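Local coordinates for protein putative esterase (Bacteroides intestinalis DSM 17393, PDB 5VOL) that probably acts as a ferulic acid esterase of carbohydrate esterase family 1, cleaving ferulate esters of arabinoxylan, at residues C[45-50]-C[132-137]; C[49-54]-C[138-143]. All coordinates share one frame; numbering follows the deposited sequence.

Interaction 1: residues C[45-50]-C[132-137]; sequences PVLYLL and HRAIAG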
ATOM      1  N   PRO C  45      -1.955 -25.569   9.567  1.00 26.10           N
ATOM      2  CA  PRO C  45      -2.393 -25.594   8.175  1.00 23.20           C
ATOM      3  C   PRO C  45      -1.177 -25.654   7.249  1.00 22.90           C
ATOM      4  O   PRO C  45      -0.042 -25.501   7.706  1.00 22.43           O
ATOM      5  CB  PRO C  45      -3.173 -24.282   8.007  1.00 22.62           C
ATOM      6  CG  PRO C  45      -2.842 -23.458   9.192  1.00 29.44           C
ATOM      7  CD  PRO C  45      -2.379 -24.346  10.279  1.00 26.51           C
ATOM      8  N   VAL C  46      -1.413 -25.900   5.966  1.00 22.41           N
ATOM      9  CA  VAL C  46      -0.318 -25.981   5.017  1.00 21.52           C
ATOM     10  C   VAL C  46      -0.644 -25.221   3.742  1.00 20.97           C
ATOM     11  O   VAL C  46      -1.786 -25.217   3.264  1.00 20.14           O
ATOM     12  CB  VAL C  46       0.047 -27.454   4.666  1.00 22.84           C
ATOM     13  CG1 VAL C  46      -1.098 -28.133   3.942  1.00 20.96           C
ATOM     14  CG2 VAL C  46       1.315 -27.491   3.811  1.00 22.16           C
ATOM     15  N   LEU C  47       0.378 -24.547   3.227  1.00 18.09           N
ATOM     16  CA  LEU C  47       0.332 -23.933   1.916  1.00 20.76           C
ATOM     17  C   LEU C  47       1.361 -24.617   1.006  1.00 18.70           C
ATOM     18  O   LEU C  47       2.561 -24.612   1.301  1.00 19.12           O
ATOM     19  CB  LEU C  47       0.627 -22.422   1.995  1.00 20.47           C
ATOM     20  CG  LEU C  47       0.797 -21.714   0.645  1.00 18.05           C
ATOM     21  CD1 LEU C  47      -0.515 -21.715  -0.123  1.00 15.51           C
ATOM     22  CD2 LEU C  47       1.298 -20.268   0.843  1.00 17.25           C
ATOM     23  N   TYR C  48       0.894 -25.198  -0.096  1.00 19.55           N
ATOM     24  CA  TYR C  48       1.804 -25.680  -1.132  1.00 18.31           C
ATOM     25  C   TYR C  48       2.133 -24.504  -2.043  1.00 18.35           C
ATOM     26  O   TYR C  48       1.256 -23.895  -2.636  1.00 20.28           O
ATOM     27  CB  TYR C  48       1.186 -26.867  -1.894  1.00 23.63           C
ATOM     28  CG  TYR C  48       1.044 -28.054  -0.969  1.00 22.31           C
ATOM     29  CD1 TYR C  48       2.116 -28.921  -0.759  1.00 23.85           C
ATOM     30  CD2 TYR C  48      -0.131 -28.271  -0.252  1.00 21.65           C
ATOM     31  CE1 TYR C  48       2.014 -29.986   0.124  1.00 25.70           C
ATOM     32  CE2 TYR C  48      -0.240 -29.327   0.631  1.00 22.86           C
ATOM     33  CZ  TYR C  48       0.831 -30.186   0.808  1.00 26.85           C
ATOM     34  OH  TYR C  48       0.732 -31.235   1.693  1.00 27.07           O
ATOM     35  N   LEU C  49       3.406 -24.157  -2.115  1.00 17.75           N
ATOM     36  CA  LEU C  49       3.813 -22.978  -2.868  1.00 20.20           C
ATOM     37  C   LEU C  49       4.762 -23.379  -4.012  1.00 17.47           C
ATOM     38  O   LEU C  49       5.924 -23.697  -3.781  1.00 17.92           O
ATOM     39  CB  LEU C  49       4.481 -21.973  -1.932  1.00 19.03           C
ATOM     40  CG  LEU C  49       4.936 -20.616  -2.485  1.00 20.31           C
ATOM     41  CD1 LEU C  49       3.745 -19.839  -3.029  1.00 18.16           C
ATOM     42  CD2 LEU C  49       5.594 -19.830  -1.365  1.00 16.54           C
ATOM     43  N   LEU C  50       4.261 -23.310  -5.236  1.00 18.05           N
ATOM     44  CA  LEU C  50       4.926 -23.923  -6.392  1.00 20.93           C
ATOM     45  C   LEU C  50       5.788 -22.950  -7.204  1.00 23.73           C
ATOM     46  O   LEU C  50       5.413 -21.778  -7.398  1.00 20.49           O
ATOM     47  CB  LEU C  50       3.867 -24.557  -7.307  1.00 18.50           C
ATOM     48  CG  LEU C  50       2.833 -25.479  -6.650  1.00 21.21           C
ATOM     49  CD1 LEU C  50       1.892 -26.082  -7.703  1.00 18.23           C
ATOM     50  CD2 LEU C  50       3.488 -26.599  -5.816  1.00 19.56           C
ATOM     51  N   HIS C 132      -7.788 -26.632   5.993  1.00 25.85           N
ATOM     52  CA  HIS C 132      -6.470 -26.115   6.349  1.00 25.17           C
ATOM     53  C   HIS C 132      -5.390 -26.456   5.313  1.00 25.09           C
ATOM     54  O   HIS C 132      -4.213 -26.642   5.646  1.00 23.14           O
ATOM     55  CB  HIS C 132      -6.073 -26.636   7.725  1.00 27.59           C
ATOM     56  CG  HIS C 132      -7.033 -26.235   8.802  1.00 30.16           C
ATOM     57  ND1 HIS C 132      -8.108 -27.015   9.168  1.00 27.80           N
ATOM     58  CD2 HIS C 132      -7.106 -25.113   9.560  1.00 31.09           C
ATOM     59  CE1 HIS C 132      -8.795 -26.399  10.117  1.00 33.70           C
ATOM     60  NE2 HIS C 132      -8.205 -25.245  10.375  1.00 29.36           N
ATOM     61  N   ARG C 133      -5.795 -26.518   4.052  1.00 23.49           N
ATOM     62  CA  ARG C 133      -4.852 -26.807   2.980  1.00 22.36           C
ATOM     63  C   ARG C 133      -5.065 -25.852   1.828  1.00 23.03           C
ATOM     64  O   ARG C 133      -6.166 -25.766   1.292  1.00 25.62           O
ATOM     65  CB  ARG C 133      -4.991 -28.262   2.493  1.00 21.92           C
ATOM     66  CG  ARG C 133      -3.963 -28.635   1.398  1.00 23.65           C
ATOM     67  CD  ARG C 133      -4.115 -30.092   0.876  1.00 24.43           C
ATOM     68  NE  ARG C 133      -3.977 -31.105   1.925  1.00 21.12           N
ATOM     69  CZ  ARG C 133      -4.988 -31.819   2.420  1.00 26.56           C
ATOM     70  NH1 ARG C 133      -6.223 -31.634   1.969  1.00 23.36           N
ATOM     71  NH2 ARG C 133      -4.761 -32.728   3.363  1.00 24.25           N
ATOM     72  N   ALA C 134      -4.012 -25.132   1.440  1.00 21.22           N
ATOM     73  CA  ALA C 134      -4.133 -24.159   0.360  1.00 21.49           C
ATOM     74  C   ALA C 134      -3.013 -24.368  -0.655  1.00 18.30           C
ATOM     75  O   ALA C 134      -2.040 -25.059  -0.380  1.00 20.32           O
ATOM     76  CB  ALA C 134      -4.114 -22.710   0.923  1.00 19.79           C
ATOM     77  N   ILE C 135      -3.148 -23.767  -1.827  1.00 19.62           N
ATOM     78  CA  ILE C 135      -2.109 -23.904  -2.833  1.00 20.09           C
ATOM     79  C   ILE C 135      -1.960 -22.620  -3.647  1.00 23.12           C
ATOM     80  O   ILE C 135      -2.934 -21.915  -3.915  1.00 24.75           O
ATOM     81  CB  ILE C 135      -2.400 -25.134  -3.756  1.00 19.68           C
ATOM     82  CG1 ILE C 135      -1.230 -25.433  -4.687  1.00 20.44           C
ATOM     83  CG2 ILE C 135      -3.698 -24.965  -4.533  1.00 19.75           C
ATOM     84  CD1 ILE C 135      -1.367 -26.834  -5.344  1.00 24.42           C
ATOM     85  N   ALA C 136      -0.720 -22.302  -3.996  1.00 20.94           N
ATOM     86  CA  ALA C 136      -0.399 -21.094  -4.756  1.00 19.31           C
ATOM     87  C   ALA C 136       0.853 -21.369  -5.567  1.00 19.41           C
ATOM     88  O   ALA C 136       1.592 -22.302  -5.258  1.00 21.98           O
ATOM     89  CB  ALA C 136      -0.180 -19.907  -3.817  1.00 17.51           C
ATOM     90  N   GLY C 137       1.114 -20.562  -6.587  1.00 22.58           N
ATOM     91  CA  GLY C 137       2.365 -20.684  -7.313  1.00 19.52           C
ATOM     92  C   GLY C 137       2.505 -19.603  -8.352  1.00 21.60           C
ATOM     93  O   GLY C 137       1.525 -18.918  -8.657  1.00 19.70           O
TER
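V46 pairs with R133, L47 with A134, Y48 with I135, L49 with A136 and L50 with G137, as two neighbouring parallel strands in the central sheet of an alpha/beta-hydrolase fold. The strand directions differ by 15°.

Backbone hydrogen bonds join them in the usual parallel pattern: V46 N to H132 O, A134 N to V46 O, Y48 N to A134 O, A136 N to Y48 O and L50 N to A136 O. L47 and L49 turn their backbone groups the other way, to strand 83-87, which makes 46-50 an interior strand. The CA-H groups of L47 and L49 add softer contacts to A134 O and A136 O.

Apolar contacts line both faces. On one, long leucines reach over short alanines: L47 CG stands anti to the backbone N (chi1 172°), which brings CD1 across to within 3.9 Å of A134 CB and 4.1 Å of A136 CB. L49 CD1 rests on the same A136 methyl at 4.0 Å, and helix 254-271 packs over this face. On the other, Y48 CB meets I135 CG1, and the branch tips L50 CD1 and I135 CD1 lie 4.1 Å apart; helix 108-123 packs against Y48 and R133 here.

The polar side chains sit among these. The aliphatic part of R133 runs beside V46, its CG lying in the plane of the Y48 ring, at the edge, 3.9 Å from CE2. Ring and guanidinium planes are 29° apart, and both polar ends converge on E121, which salt-bridges R133 NE and hydrogen-bonds Y48 OH. V46 CG2 lies over one face of the ring, toward its rim.

Glycine suits position 137: a CB there would collide with L50 CB, and the backbones already come close, with G137 CA 3.2 Å from L50 O.

Interaction 2: residues C[49-54]-C[138-143]; sequences LLHGMW and LSMGGG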
ATOM      1  N   LEU C  49       3.406 -24.157  -2.115  1.00 17.75           N
ATOM      2  CA  LEU C  49       3.813 -22.978  -2.868  1.00 20.20           C
ATOM      3  C   LEU C  49       4.762 -23.379  -4.012  1.00 17.47           C
ATOM      4  O   LEU C  49       5.924 -23.697  -3.781  1.00 17.92           O
ATOM      5  CB  LEU C  49       4.481 -21.973  -1.932  1.00 19.03           C
ATOM      6  CG  LEU C  49       4.936 -20.616  -2.485  1.00 20.31           C
ATOM      7  CD1 LEU C  49       3.745 -19.839  -3.029  1.00 18.16           C
ATOM      8  CD2 LEU C  49       5.594 -19.830  -1.365  1.00 16.54           C
ATOM      9  N   LEU C  50       4.261 -23.310  -5.236  1.00 18.05           N
ATOM     10  CA  LEU C  50       4.926 -23.923  -6.392  1.00 20.93           C
ATOM     11  C   LEU C  50       5.788 -22.950  -7.204  1.00 23.73           C
ATOM     12  O   LEU C  50       5.413 -21.778  -7.398  1.00 20.49           O
ATOM     13  CB  LEU C  50       3.867 -24.557  -7.307  1.00 18.50           C
ATOM     14  CG  LEU C  50       2.833 -25.479  -6.650  1.00 21.21           C
ATOM     15  CD1 LEU C  50       1.892 -26.082  -7.703  1.00 18.23           C
ATOM     16  CD2 LEU C  50       3.488 -26.599  -5.816  1.00 19.56           C
ATOM     17  N   HIS C  51       6.935 -23.440  -7.688  1.00 20.67           N
ATOM     18  CA  HIS C  51       7.847 -22.607  -8.480  1.00 21.98           C
ATOM     19  C   HIS C  51       7.497 -22.617  -9.962  1.00 21.82           C
ATOM     20  O   HIS C  51       6.613 -23.356 -10.397  1.00 22.16           O
ATOM     21  CB  HIS C  51       9.303 -23.049  -8.297  1.00 19.77           C
ATOM     22  CG  HIS C  51       9.592 -24.424  -8.813  1.00 21.98           C
ATOM     23  ND1 HIS C  51       9.608 -24.729 -10.160  1.00 21.65           N
ATOM     24  CD2 HIS C  51       9.886 -25.579  -8.166  1.00 19.76           C
ATOM     25  CE1 HIS C  51       9.889 -26.010 -10.317  1.00 23.75           C
ATOM     26  NE2 HIS C  51      10.073 -26.548  -9.124  1.00 22.57           N
ATOM     27  N   GLY C  52       8.201 -21.789 -10.731  1.00 20.90           N
ATOM     28  CA  GLY C  52       7.936 -21.649 -12.151  1.00 20.55           C
ATOM     29  C   GLY C  52       8.821 -22.551 -12.998  1.00 22.97           C
ATOM     30  O   GLY C  52       9.676 -23.263 -12.471  1.00 21.45           O
ATOM     31  N   MET C  53       8.619 -22.509 -14.308  1.00 23.28           N
ATOM     32  CA  MET C  53       9.464 -23.270 -15.241  1.00 26.96           C
ATOM     33  C   MET C  53      10.931 -22.842 -15.119  1.00 27.15           C
ATOM     34  O   MET C  53      11.214 -21.684 -14.800  1.00 26.76           O
ATOM     35  CB  MET C  53       8.967 -23.082 -16.671  1.00 24.16           C
ATOM     36  CG  MET C  53       9.551 -24.085 -17.681  1.00 32.63           C
ATOM     37  SD  MET C  53       8.847 -23.836 -19.327  1.00 34.45           S
ATOM     38  CE  MET C  53       9.694 -22.346 -19.836  1.00 34.62           C
ATOM     39  N   TRP C  54      11.844 -23.786 -15.349  1.00 27.84           N
ATOM     40  CA  TRP C  54      13.295 -23.580 -15.234  1.00 27.17           C
ATOM     41  C   TRP C  54      13.795 -23.563 -13.790  1.00 30.80           C
ATOM     42  O   TRP C  54      14.980 -23.780 -13.539  1.00 31.66           O
ATOM     43  CB  TRP C  54      13.730 -22.271 -15.891  1.00 29.15           C
ATOM     44  CG  TRP C  54      13.690 -22.194 -17.380  1.00 38.07           C
ATOM     45  CD1 TRP C  54      12.681 -21.676 -18.154  1.00 39.28           C
ATOM     46  CD2 TRP C  54      14.741 -22.573 -18.290  1.00 37.28           C
ATOM     47  NE1 TRP C  54      13.036 -21.732 -19.488  1.00 43.03           N
ATOM     48  CE2 TRP C  54      14.292 -22.277 -19.595  1.00 39.84           C
ATOM     49  CE3 TRP C  54      16.010 -23.142 -18.124  1.00 34.71           C
ATOM     50  CZ2 TRP C  54      15.070 -22.537 -20.732  1.00 41.21           C
ATOM     51  CZ3 TRP C  54      16.779 -23.398 -19.250  1.00 38.70           C
ATOM     52  CH2 TRP C  54      16.306 -23.096 -20.538  1.00 39.37           C
ATOM     53  N   LEU C 138       3.713 -19.466  -8.909  1.00 17.93           N
ATOM     54  CA  LEU C 138       3.971 -18.506  -9.973  1.00 20.42           C
ATOM     55  C   LEU C 138       4.182 -19.187 -11.325  1.00 22.65           C
ATOM     56  O   LEU C 138       4.725 -20.295 -11.402  1.00 19.57           O
ATOM     57  CB  LEU C 138       5.192 -17.639  -9.632  1.00 20.95           C
ATOM     58  CG  LEU C 138       6.525 -18.396  -9.677  1.00 25.17           C
ATOM     59  CD1 LEU C 138       7.307 -18.084 -10.959  1.00 22.31           C
ATOM     60  CD2 LEU C 138       7.365 -18.094  -8.457  1.00 23.66           C
ATOM     61  N   SER C 139       3.733 -18.513 -12.384  1.00 22.91           N
ATOM     62  CA  SER C 139       3.931 -18.978 -13.758  1.00 22.02           C
ATOM     63  C   SER C 139       3.410 -20.395 -13.976  1.00 22.52           C
ATOM     64  O   SER C 139       2.218 -20.654 -13.817  1.00 20.60           O
ATOM     65  CB  SER C 139       5.408 -18.906 -14.126  1.00 23.61           C
ATOM     66  OG  SER C 139       5.567 -18.709 -15.514  1.00 24.42           O
ATOM     67  N   MET C 140       4.306 -21.303 -14.374  1.00 21.61           N
ATOM     68  CA  MET C 140       3.958 -22.716 -14.480  1.00 21.19           C
ATOM     69  C   MET C 140       3.323 -23.202 -13.185  1.00 20.93           C
ATOM     70  O   MET C 140       2.331 -23.930 -13.206  1.00 22.38           O
ATOM     71  CB  MET C 140       5.198 -23.564 -14.806  1.00 17.81           C
ATOM     72  CG  MET C 140       4.945 -25.060 -14.975  1.00 20.89           C
ATOM     73  SD  MET C 140       6.462 -25.960 -15.427  1.00 23.03           S
ATOM     74  CE  MET C 140       7.287 -26.136 -13.848  1.00 22.29           C
ATOM     75  N   GLY C 141       3.914 -22.807 -12.061  1.00 22.23           N
ATOM     76  CA  GLY C 141       3.383 -23.135 -10.745  1.00 20.19           C
ATOM     77  C   GLY C 141       2.014 -22.531 -10.447  1.00 21.76           C
ATOM     78  O   GLY C 141       1.241 -23.102  -9.677  1.00 23.40           O
ATOM     79  N   GLY C 142       1.716 -21.384 -11.053  1.00 22.31           N
ATOM     80  CA  GLY C 142       0.405 -20.764 -10.948  1.00 21.20           C
ATOM     81  C   GLY C 142      -0.645 -21.556 -11.707  1.00 26.24           C
ATOM     82  O   GLY C 142      -1.789 -21.666 -11.272  1.00 23.24           O
ATOM     83  N   GLY C 143      -0.265 -22.105 -12.861  1.00 23.24           N
ATOM     84  CA  GLY C 143      -1.181 -22.948 -13.608  1.00 21.24           C
ATOM     85  C   GLY C 143      -1.382 -24.267 -12.886  1.00 20.94           C
ATOM     86  O   GLY C 143      -2.494 -24.789 -12.820  1.00 22.19           O
TER
HETATM   87  O   HOH W   1       6.951 -20.847 -15.903  1.00 24.35           O
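M140 runs its side chain against the backbone and CB of M53, whose own end leads away, where the loop after strand 46-50 passes the start of helix 140-151. M140 CG stands anti to the backbone N (chi1 -179°): M140 CB lies 3.6 Å from M53 N, and M140 SD reaches M53 CB at 4.0 Å. An unbranched methionine can lie along the backbone of G52 and M53 and bend at its end, bringing CE near M53 N and CA; L186 of helix 182-192 touches both side chains.

Beside them, L138 CD1 approaches G52 CA at 3.8 Å, too near for the loop residue to carry a side chain of its own. G141 is bare for a similar reason: a CB would run into the carbonyl oxygens of L50 and H51, while L50 CD1 packs on G141 O. One backbone hydrogen bond, L138 N to L50 O at 3.2 Å, carries the strand pairing one step further.

A water bridges the two segments. It accepts from M53 N at 2.8 Å and from M140 N at 3.1 Å, and lies 2.6 Å from S139 OG in a hydrogen bond of undecided direction.

Further out, H51 ties the loop locally and outward: its ND1 donates to G52 O at 2.7 Å, almost in the ring plane, while its NE2 is hydrogen-bonded to A89 N. G52 N is held by E55, and S139 OG is hydrogen-bonded to H252 NE2.

S139 itself sits in a strained backbone conformation (phi 55°, psi -120°) at the sharp strand-to-helix turn, with glycines at 137 and 141. These features match the GxSxG nucleophile elbow of alpha/beta-hydrolases, with S139 the probable nucleophile of a triad with H252 and D223, and the two N-H groups that grip the water are placed as those of an oxyanion hole would be.

The two contacts are successive steps along the same pair of chain segments, their centres about 13 Å apart. Interaction 1 joins strands 46-50 and 133-138, neighbours in the mixed central sheet; interaction 2 begins at the C-terminal ends of those strands, sharing L49 and L50, and joins the loop after the first strand to the turn and helix 140-151 after the second. More than 80 residues separate the partners in sequence, including helices 66-76 and 108-123 and strand 83-87. The buried strand pairing would help to set the relative position of the two turns, consistent with a probable catalytic centre built at the C-terminal ends of the sheet strands.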